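Solute-binding periplasmic protein of iron/siderophore ABC transporter (Yersinia pestis, PDB 6B2Y) probably captures chelated iron in the periplasm and delivers it to an ABC transporter for uptake across the inner membrane. Local coordinates at residues V55-V69 against L78-D92. Residues are numbered along the deposited sequence; the frame is centred on the assembly and turned at random.
Sequences VERILLGEGRLFYAV and LDRIVGWQGDFRKLD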
ATOM      1  N   VAL A  55      -8.884   5.408 -24.139  1.00 31.68           N
ATOM      2  CA  VAL A  55      -7.799   5.758 -23.231  1.00 29.69           C
ATOM      3  C   VAL A  55      -6.627   4.838 -23.533  1.00 27.73           C
ATOM      4  O   VAL A  55      -6.711   3.625 -23.314  1.00 30.02           O
ATOM      5  CB  VAL A  55      -8.208   5.644 -21.758  1.00 29.17           C
ATOM      6  CG1 VAL A  55      -6.979   5.785 -20.865  1.00 28.36           C
ATOM      7  CG2 VAL A  55      -9.254   6.682 -21.425  1.00 28.99           C
ATOM      8  N   GLU A  56      -5.536   5.403 -24.050  1.00 32.78           N
ATOM      9  CA  GLU A  56      -4.339   4.613 -24.293  1.00 32.02           C
ATOM     10  C   GLU A  56      -3.064   5.231 -23.736  1.00 29.32           C
ATOM     11  O   GLU A  56      -2.024   4.566 -23.777  1.00 30.31           O
ATOM     12  CB  GLU A  56      -4.151   4.352 -25.800  1.00 34.83           C
ATOM     13  CG  GLU A  56      -5.329   3.650 -26.483  1.00 38.20           C
ATOM     14  CD  GLU A  56      -5.503   2.206 -26.037  1.00 38.80           C
ATOM     15  OE1 GLU A  56      -4.491   1.552 -25.707  1.00 35.14           O
ATOM     16  OE2 GLU A  56      -6.663   1.730 -26.013  1.00 38.20           O
ATOM     17  N   ARG A  57      -3.102   6.461 -23.221  1.00 29.90           N
ATOM     18  CA  ARG A  57      -1.921   7.147 -22.694  1.00 32.26           C
ATOM     19  C   ARG A  57      -2.227   7.660 -21.287  1.00 27.65           C
ATOM     20  O   ARG A  57      -2.820   8.730 -21.131  1.00 31.78           O
ATOM     21  CB  ARG A  57      -1.504   8.285 -23.627  1.00 36.56           C
ATOM     22  CG  ARG A  57      -1.302   7.819 -25.064  1.00 35.00           C
ATOM     23  CD  ARG A  57      -0.832   8.936 -25.991  1.00 41.07           C
ATOM     24  NE  ARG A  57       0.474   9.487 -25.626  1.00 44.12           N
ATOM     25  CZ  ARG A  57       1.641   8.905 -25.899  1.00 45.02           C
ATOM     26  NH1 ARG A  57       1.670   7.738 -26.528  1.00 40.69           N
ATOM     27  NH2 ARG A  57       2.784   9.487 -25.537  1.00 45.82           N
ATOM     28  N   ILE A  58      -1.800   6.908 -20.270  1.00 26.99           N
ATOM     29  CA  ILE A  58      -2.112   7.195 -18.869  1.00 21.83           C
ATOM     30  C   ILE A  58      -0.894   7.795 -18.186  1.00 25.61           C
ATOM     31  O   ILE A  58       0.217   7.266 -18.312  1.00 25.65           O
ATOM     32  CB  ILE A  58      -2.537   5.920 -18.121  1.00 28.26           C
ATOM     33  CG1 ILE A  58      -3.693   5.215 -18.832  1.00 25.12           C
ATOM     34  CG2 ILE A  58      -2.894   6.253 -16.657  1.00 23.54           C
ATOM     35  CD1 ILE A  58      -3.914   3.809 -18.299  1.00 21.23           C
ATOM     36  N   LEU A  59      -1.109   8.869 -17.428  1.00 22.33           N
ATOM     37  CA  LEU A  59      -0.073   9.500 -16.620  1.00 26.69           C
ATOM     38  C   LEU A  59      -0.338   9.185 -15.154  1.00 24.30           C
ATOM     39  O   LEU A  59      -1.417   9.491 -14.641  1.00 25.32           O
ATOM     40  CB  LEU A  59      -0.069  11.010 -16.844  1.00 25.47           C
ATOM     41  CG  LEU A  59       1.120  11.816 -16.333  1.00 31.49           C
ATOM     42  CD1 LEU A  59       2.312  11.635 -17.270  1.00 36.89           C
ATOM     43  CD2 LEU A  59       0.722  13.283 -16.229  1.00 35.96           C
ATOM     44  N   LEU A  60       0.639   8.607 -14.475  1.00 23.03           N
ATOM     45  CA  LEU A  60       0.499   8.308 -13.055  1.00 24.74           C
ATOM     46  C   LEU A  60       1.114   9.451 -12.253  1.00 21.76           C
ATOM     47  O   LEU A  60       2.344   9.577 -12.184  1.00 22.55           O
ATOM     48  CB  LEU A  60       1.143   6.965 -12.728  1.00 24.49           C
ATOM     49  CG  LEU A  60       0.482   5.807 -13.488  1.00 24.11           C
ATOM     50  CD1 LEU A  60       1.143   4.507 -13.111  1.00 21.71           C
ATOM     51  CD2 LEU A  60      -1.039   5.766 -13.212  1.00 23.11           C
ATOM     52  N   GLY A  61       0.255  10.274 -11.644  1.00 20.98           N
ATOM     53  CA  GLY A  61       0.704  11.429 -10.874  1.00 23.12           C
ATOM     54  C   GLY A  61       1.396  11.073  -9.572  1.00 28.89           C
ATOM     55  O   GLY A  61       2.155  11.895  -9.039  1.00 27.39           O
ATOM     56  N   GLU A  62       1.113   9.889  -9.031  1.00 25.62           N
ATOM     57  CA  GLU A  62       1.885   9.260  -7.961  1.00 25.18           C
ATOM     58  C   GLU A  62       2.314   7.886  -8.459  1.00 22.41           C
ATOM     59  O   GLU A  62       1.475   7.092  -8.895  1.00 21.48           O
ATOM     60  CB  GLU A  62       1.054   9.159  -6.673  1.00 27.06           C
ATOM     61  CG  GLU A  62       0.345  10.469  -6.339  1.00 30.03           C
ATOM     62  CD  GLU A  62      -0.582  10.392  -5.139  1.00 30.16           C
ATOM     63  OE1 GLU A  62      -0.594   9.356  -4.435  1.00 32.96           O
ATOM     64  OE2 GLU A  62      -1.280  11.398  -4.886  1.00 33.19           O
ATOM     65  N   GLY A  63       3.621   7.614  -8.423  1.00 24.04           N
ATOM     66  CA  GLY A  63       4.142   6.452  -9.132  1.00 23.59           C
ATOM     67  C   GLY A  63       3.551   5.142  -8.646  1.00 21.96           C
ATOM     68  O   GLY A  63       3.304   4.224  -9.436  1.00 23.82           O
ATOM     69  N   ARG A  64       3.302   5.041  -7.350  1.00 23.94           N
ATOM     70  CA  ARG A  64       2.828   3.784  -6.795  1.00 21.59           C
ATOM     71  C   ARG A  64       1.352   3.527  -7.092  1.00 20.54           C
ATOM     72  O   ARG A  64       0.849   2.453  -6.757  1.00 18.39           O
ATOM     73  CB  ARG A  64       3.137   3.748  -5.300  1.00 22.36           C
ATOM     74  CG  ARG A  64       4.650   3.491  -5.052  1.00 23.62           C
ATOM     75  CD  ARG A  64       5.054   3.745  -3.620  1.00 28.90           C
ATOM     76  NE  ARG A  64       5.033   5.167  -3.297  1.00 33.62           N
ATOM     77  CZ  ARG A  64       5.239   5.660  -2.077  1.00 37.10           C
ATOM     78  NH1 ARG A  64       5.478   4.844  -1.058  1.00 37.17           N
ATOM     79  NH2 ARG A  64       5.205   6.969  -1.876  1.00 39.19           N
ATOM     80  N   LEU A  65       0.663   4.446  -7.772  1.00 22.53           N
ATOM     81  CA  LEU A  65      -0.648   4.102  -8.326  1.00 19.93           C
ATOM     82  C   LEU A  65      -0.539   3.032  -9.399  1.00 20.02           C
ATOM     83  O   LEU A  65      -1.559   2.475  -9.818  1.00 19.60           O
ATOM     84  CB  LEU A  65      -1.336   5.360  -8.872  1.00 21.12           C
ATOM     85  CG  LEU A  65      -1.834   6.251  -7.729  1.00 25.76           C
ATOM     86  CD1 LEU A  65      -2.362   7.600  -8.219  1.00 26.34           C
ATOM     87  CD2 LEU A  65      -2.894   5.507  -6.889  1.00 29.39           C
ATOM     88  N   PHE A  66       0.679   2.712  -9.841  1.00 19.05           N
ATOM     89  CA  PHE A  66       0.866   1.586 -10.736  1.00 21.71           C
ATOM     90  C   PHE A  66       0.313   0.295 -10.147  1.00 20.59           C
ATOM     91  O   PHE A  66      -0.195  -0.549 -10.892  1.00 21.80           O
ATOM     92  CB  PHE A  66       2.351   1.430 -11.062  1.00 22.96           C
ATOM     93  CG  PHE A  66       2.667   0.173 -11.824  1.00 26.31           C
ATOM     94  CD1 PHE A  66       2.203  -0.001 -13.116  1.00 31.08           C
ATOM     95  CD2 PHE A  66       3.418  -0.838 -11.242  1.00 26.44           C
ATOM     96  CE1 PHE A  66       2.483  -1.158 -13.819  1.00 27.70           C
ATOM     97  CE2 PHE A  66       3.699  -1.997 -11.943  1.00 29.61           C
ATOM     98  CZ  PHE A  66       3.224  -2.152 -13.233  1.00 28.15           C
ATOM     99  N   TYR A  67       0.387   0.117  -8.822  1.00 19.28           N
ATOM    100  CA  TYR A  67      -0.169  -1.106  -8.241  1.00 22.57           C
ATOM    101  C   TYR A  67      -1.634  -1.252  -8.627  1.00 20.07           C
ATOM    102  O   TYR A  67      -2.072  -2.327  -9.046  1.00 20.75           O
ATOM    103  CB  TYR A  67      -0.042  -1.113  -6.719  1.00 19.10           C
ATOM    104  CG  TYR A  67       1.341  -0.909  -6.163  1.00 19.96           C
ATOM    105  CD1 TYR A  67       2.453  -1.595  -6.669  1.00 23.80           C
ATOM    106  CD2 TYR A  67       1.537  -0.042  -5.090  1.00 22.20           C
ATOM    107  CE1 TYR A  67       3.720  -1.392  -6.122  1.00 20.03           C
ATOM    108  CE2 TYR A  67       2.793   0.169  -4.552  1.00 22.03           C
ATOM    109  CZ  TYR A  67       3.878  -0.512  -5.074  1.00 22.09           C
ATOM    110  OH  TYR A  67       5.107  -0.287  -4.510  1.00 23.87           O
ATOM    111  N   ALA A  68      -2.404  -0.172  -8.496  1.00 19.65           N
ATOM    112  CA  ALA A  68      -3.830  -0.251  -8.800  1.00 18.54           C
ATOM    113  C   ALA A  68      -4.061  -0.473 -10.284  1.00 19.89           C
ATOM    114  O   ALA A  68      -4.897  -1.298 -10.675  1.00 19.78           O
ATOM    115  CB  ALA A  68      -4.540   1.017  -8.320  1.00 20.79           C
ATOM    116  N   VAL A  69      -3.296   0.222 -11.127  1.00 18.92           N
ATOM    117  CA  VAL A  69      -3.477   0.098 -12.568  1.00 20.37           C
ATOM    118  C   VAL A  69      -3.067  -1.290 -13.044  1.00 21.06           C
ATOM    119  O   VAL A  69      -3.706  -1.851 -13.945  1.00 20.93           O
ATOM    120  CB  VAL A  69      -2.700   1.224 -13.278  1.00 23.98           C
ATOM    121  CG1 VAL A  69      -2.604   0.980 -14.797  1.00 25.38           C
ATOM    122  CG2 VAL A  69      -3.360   2.550 -12.997  1.00 24.92           C
ATOM    123  N   LEU A  78       2.439  -2.349 -18.747  1.00 23.07           N
ATOM    124  CA  LEU A  78       3.086  -1.067 -19.007  1.00 24.10           C
ATOM    125  C   LEU A  78       2.620  -0.404 -20.286  1.00 23.40           C
ATOM    126  O   LEU A  78       2.999   0.743 -20.549  1.00 24.99           O
ATOM    127  CB  LEU A  78       4.609  -1.253 -19.054  1.00 25.59           C
ATOM    128  CG  LEU A  78       5.186  -1.795 -17.746  1.00 26.38           C
ATOM    129  CD1 LEU A  78       6.678  -2.026 -17.838  1.00 27.44           C
ATOM    130  CD2 LEU A  78       4.858  -0.859 -16.584  1.00 27.32           C
ATOM    131  N   ASP A  79       1.780  -1.088 -21.064  1.00 25.47           N
ATOM    132  CA  ASP A  79       1.461  -0.674 -22.427  1.00 32.00           C
ATOM    133  C   ASP A  79       0.895   0.746 -22.511  1.00 33.46           C
ATOM    134  O   ASP A  79       1.143   1.458 -23.495  1.00 29.77           O
ATOM    135  CB  ASP A  79       0.475  -1.682 -23.017  1.00 33.32           C
ATOM    136  CG  ASP A  79       0.635  -1.866 -24.495  1.00 44.79           C
ATOM    137  OD1 ASP A  79       1.326  -2.832 -24.891  1.00 45.15           O
ATOM    138  OD2 ASP A  79       0.033  -1.072 -25.256  1.00 48.39           O
ATOM    139  N   ARG A  80       0.104   1.175 -21.524  1.00 27.20           N
ATOM    140  CA  ARG A  80      -0.574   2.463 -21.608  1.00 25.15           C
ATOM    141  C   ARG A  80       0.022   3.523 -20.694  1.00 23.97           C
ATOM    142  O   ARG A  80      -0.537   4.614 -20.600  1.00 27.05           O
ATOM    143  CB  ARG A  80      -2.064   2.318 -21.288  1.00 23.16           C
ATOM    144  CG  ARG A  80      -2.804   1.390 -22.204  1.00 23.42           C
ATOM    145  CD  ARG A  80      -4.304   1.625 -22.103  1.00 25.79           C
ATOM    146  NE  ARG A  80      -4.864   0.960 -20.929  1.00 24.69           N
ATOM    147  CZ  ARG A  80      -6.115   1.133 -20.509  1.00 23.26           C
ATOM    148  NH1 ARG A  80      -6.919   1.968 -21.158  1.00 23.81           N
ATOM    149  NH2 ARG A  80      -6.545   0.482 -19.429  1.00 23.02           N
ATOM    150  N   ILE A  81       1.125   3.230 -20.011  1.00 24.11           N
ATOM    151  CA  ILE A  81       1.772   4.200 -19.130  1.00 25.93           C
ATOM    152  C   ILE A  81       2.726   5.054 -19.956  1.00 29.13           C
ATOM    153  O   ILE A  81       3.760   4.564 -20.411  1.00 28.41           O
ATOM    154  CB  ILE A  81       2.530   3.518 -17.987  1.00 27.43           C
ATOM    155  CG1 ILE A  81       1.633   2.514 -17.273  1.00 24.96           C
ATOM    156  CG2 ILE A  81       3.056   4.575 -17.034  1.00 27.02           C
ATOM    157  CD1 ILE A  81       0.336   3.098 -16.808  1.00 29.42           C
ATOM    158  N   VAL A  82       2.409   6.343 -20.112  1.00 29.26           N
ATOM    159  CA  VAL A  82       3.283   7.238 -20.876  1.00 31.79           C
ATOM    160  C   VAL A  82       4.114   8.151 -19.986  1.00 31.58           C
ATOM    161  O   VAL A  82       4.870   8.991 -20.501  1.00 31.08           O
ATOM    162  CB  VAL A  82       2.475   8.069 -21.892  1.00 33.36           C
ATOM    163  CG1 VAL A  82       1.740   7.136 -22.841  1.00 37.60           C
ATOM    164  CG2 VAL A  82       1.520   8.999 -21.180  1.00 33.46           C
ATOM    165  N   GLY A  83       4.009   8.006 -18.668  1.00 27.87           N
ATOM    166  CA  GLY A  83       4.804   8.786 -17.738  1.00 28.83           C
ATOM    167  C   GLY A  83       4.389   8.488 -16.316  1.00 28.48           C
ATOM    168  O   GLY A  83       3.210   8.209 -16.068  1.00 25.04           O
ATOM    169  N   TRP A  84       5.322   8.533 -15.371  1.00 26.72           N
ATOM    170  CA  TRP A  84       4.906   8.339 -13.991  1.00 23.21           C
ATOM    171  C   TRP A  84       5.806   9.128 -13.057  1.00 30.40           C
ATOM    172  O   TRP A  84       6.995   9.330 -13.324  1.00 31.71           O
ATOM    173  CB  TRP A  84       4.888   6.860 -13.567  1.00 25.00           C
ATOM    174  CG  TRP A  84       6.108   6.013 -13.876  1.00 27.85           C
ATOM    175  CD1 TRP A  84       7.402   6.440 -14.101  1.00 27.25           C
ATOM    176  CD2 TRP A  84       6.144   4.575 -13.985  1.00 26.08           C
ATOM    177  NE1 TRP A  84       8.217   5.361 -14.332  1.00 26.26           N
ATOM    178  CE2 TRP A  84       7.474   4.209 -14.274  1.00 23.04           C
ATOM    179  CE3 TRP A  84       5.174   3.562 -13.866  1.00 24.67           C
ATOM    180  CZ2 TRP A  84       7.863   2.874 -14.449  1.00 25.06           C
ATOM    181  CZ3 TRP A  84       5.563   2.238 -14.042  1.00 23.30           C
ATOM    182  CH2 TRP A  84       6.894   1.908 -14.338  1.00 25.00           C
ATOM    183  N   GLN A  85       5.204   9.573 -11.961  1.00 26.15           N
ATOM    184  CA  GLN A  85       5.940  10.171 -10.862  1.00 28.56           C
ATOM    185  C   GLN A  85       6.952   9.170 -10.300  1.00 28.78           C
ATOM    186  O   GLN A  85       6.784   7.955 -10.407  1.00 25.83           O
ATOM    187  CB  GLN A  85       4.945  10.629  -9.796  1.00 25.76           C
ATOM    188  CG  GLN A  85       5.506  11.500  -8.702  1.00 30.40           C
ATOM    189  CD  GLN A  85       5.958  10.670  -7.534  1.00 33.56           C
ATOM    190  OE1 GLN A  85       5.631   9.475  -7.445  1.00 31.03           O
ATOM    191  NE2 GLN A  85       6.743  11.273  -6.646  1.00 34.49           N
ATOM    192  N   GLY A  86       8.018   9.694  -9.691  1.00 25.26           N
ATOM    193  CA  GLY A  86       9.199   8.884  -9.414  1.00 27.99           C
ATOM    194  C   GLY A  86       9.076   7.893  -8.271  1.00 28.95           C
ATOM    195  O   GLY A  86      10.017   7.117  -8.062  1.00 26.74           O
ATOM    196  N   ASP A  87       7.960   7.881  -7.535  1.00 26.32           N
ATOM    197  CA  ASP A  87       7.893   7.054  -6.330  1.00 24.73           C
ATOM    198  C   ASP A  87       8.022   5.561  -6.619  1.00 24.11           C
ATOM    199  O   ASP A  87       8.490   4.804  -5.763  1.00 22.54           O
ATOM    200  CB  ASP A  87       6.579   7.292  -5.583  1.00 27.81           C
ATOM    201  CG  ASP A  87       6.572   8.582  -4.784  1.00 35.04           C
ATOM    202  OD1 ASP A  87       7.599   9.300  -4.760  1.00 34.35           O
ATOM    203  OD2 ASP A  87       5.519   8.880  -4.185  1.00 33.58           O
ATOM    204  N   PHE A  88       7.545   5.091  -7.770  1.00 21.57           N
ATOM    205  CA  PHE A  88       7.599   3.655  -8.004  1.00 22.52           C
ATOM    206  C   PHE A  88       9.041   3.191  -8.188  1.00 22.58           C
ATOM    207  O   PHE A  88       9.501   2.256  -7.518  1.00 22.49           O
ATOM    208  CB  PHE A  88       6.753   3.275  -9.220  1.00 22.95           C
ATOM    209  CG  PHE A  88       6.802   1.806  -9.558  1.00 22.73           C
ATOM    210  CD1 PHE A  88       6.426   0.853  -8.624  1.00 24.12           C
ATOM    211  CD2 PHE A  88       7.206   1.383 -10.823  1.00 20.76           C
ATOM    212  CE1 PHE A  88       6.464  -0.498  -8.925  1.00 22.72           C
ATOM    213  CE2 PHE A  88       7.253   0.040 -11.132  1.00 22.25           C
ATOM    214  CZ  PHE A  88       6.883  -0.905 -10.187  1.00 25.07           C
ATOM    215  N   ARG A  89       9.780   3.841  -9.083  1.00 21.00           N
ATOM    216  CA  ARG A  89      11.163   3.407  -9.302  1.00 21.75           C
ATOM    217  C   ARG A  89      12.045   3.697  -8.090  1.00 23.30           C
ATOM    218  O   ARG A  89      12.904   2.882  -7.729  1.00 23.58           O
ATOM    219  CB  ARG A  89      11.750   4.079 -10.539  1.00 23.78           C
ATOM    220  CG  ARG A  89      13.121   3.510 -10.910  1.00 26.54           C
ATOM    221  CD  ARG A  89      13.751   4.295 -12.035  1.00 31.63           C
ATOM    222  NE  ARG A  89      14.403   5.516 -11.577  1.00 30.57           N
ATOM    223  CZ  ARG A  89      14.657   6.563 -12.355  1.00 32.31           C
ATOM    224  NH1 ARG A  89      14.289   6.548 -13.636  1.00 32.78           N
ATOM    225  NH2 ARG A  89      15.265   7.632 -11.856  1.00 27.94           N
ATOM    226  N   LYS A  90      11.850   4.849  -7.455  1.00 23.13           N
ATOM    227  CA  LYS A  90      12.770   5.304  -6.418  1.00 23.85           C
ATOM    228  C   LYS A  90      12.458   4.708  -5.048  1.00 30.17           C
ATOM    229  O   LYS A  90      13.381   4.384  -4.283  1.00 27.31           O
ATOM    230  CB  LYS A  90      12.741   6.826  -6.344  1.00 29.58           C
ATOM    231  CG  LYS A  90      13.883   7.376  -5.516  1.00 40.53           C
ATOM    232  CD  LYS A  90      13.460   8.597  -4.713  1.00 42.84           C
ATOM    233  CE  LYS A  90      14.627   9.113  -3.876  1.00 47.65           C
ATOM    234  NZ  LYS A  90      15.326  10.257  -4.518  1.00 50.61           N
ATOM    235  N   LEU A  91      11.176   4.549  -4.717  1.00 25.76           N
ATOM    236  CA  LEU A  91      10.799   4.051  -3.402  1.00 26.16           C
ATOM    237  C   LEU A  91      10.397   2.584  -3.410  1.00 23.90           C
ATOM    238  O   LEU A  91      10.315   1.975  -2.336  1.00 29.24           O
ATOM    239  CB  LEU A  91       9.668   4.905  -2.815  1.00 28.74           C
ATOM    240  CG  LEU A  91      10.048   6.366  -2.553  1.00 26.67           C
ATOM    241  CD1 LEU A  91       8.935   7.098  -1.816  1.00 32.65           C
ATOM    242  CD2 LEU A  91      11.366   6.463  -1.781  1.00 34.15           C
ATOM    243  N   ASP A  92      10.170   1.989  -4.575  1.00 22.73           N
ATOM    244  CA  ASP A  92       9.967   0.545  -4.689  1.00 20.50           C
ATOM    245  C   ASP A  92      10.878  -0.038  -5.766  1.00 23.13           C
ATOM    246  O   ASP A  92      10.408  -0.672  -6.715  1.00 18.85           O
ATOM    247  CB  ASP A  92       8.502   0.218  -4.990  1.00 21.86           C
ATOM    248  CG  ASP A  92       8.176  -1.243  -4.744  1.00 25.20           C
ATOM    249  OD1 ASP A  92       9.097  -1.992  -4.350  1.00 25.40           O
ATOM    250  OD2 ASP A  92       6.999  -1.645  -4.928  1.00 24.77           O
TER
HETATM  251  O   HOH W   1      -0.568   2.823 -25.521  1.00 42.48           O
HETATM  252  O   HOH W   2       3.160   7.082  -4.755  1.00 30.66           O
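Gln85 reaches across to Gly63, where its OE1 accepts from Gly63 N at 2.9 Å with the donor in the amide carbonyl plane, on a lone pair. The same oxygen takes Asp87 N from above that plane, a capping bond ahead of helix 87-91, while Gln85 NE2 donates to Asp87 OD1; three bonds thus fix the amide's rotation. Beyond it, Arg64 NH2 forms a salt bridge with Asp87 OD2 (3.0 Å), and a water joins Arg64 NE to the same carboxylate oxygen. With CG anti to the backbone N (chi1 172°), the Phe66 ring meets both Trp84, whose CZ3 edge points at one face (planes at 77°, edge-to-face), and Phe88, whose CZ lies 3.6 Å from Phe66 CD2, completing an aromatic cluster. At the other end, Arg80 NH1 donates to Val55 O (2.7 Å) within the guanidinium plane, and Ile58 CD1 lies over one guanidinium face, toward its rim; Glu73 pairs with Arg80 NH2. Strands 58-60 and 81-85 run parallel, their axes approaching to 4.8 Å at 11°, with bonds such as Val82 N to Ile58 O and Leu60 N to Gly83 O. They belong to the beta-alpha-beta unit 58-60, 66-70, 81-85, with strand 132-136 flanking 58-60 and strand 111-112 flanking 81-85.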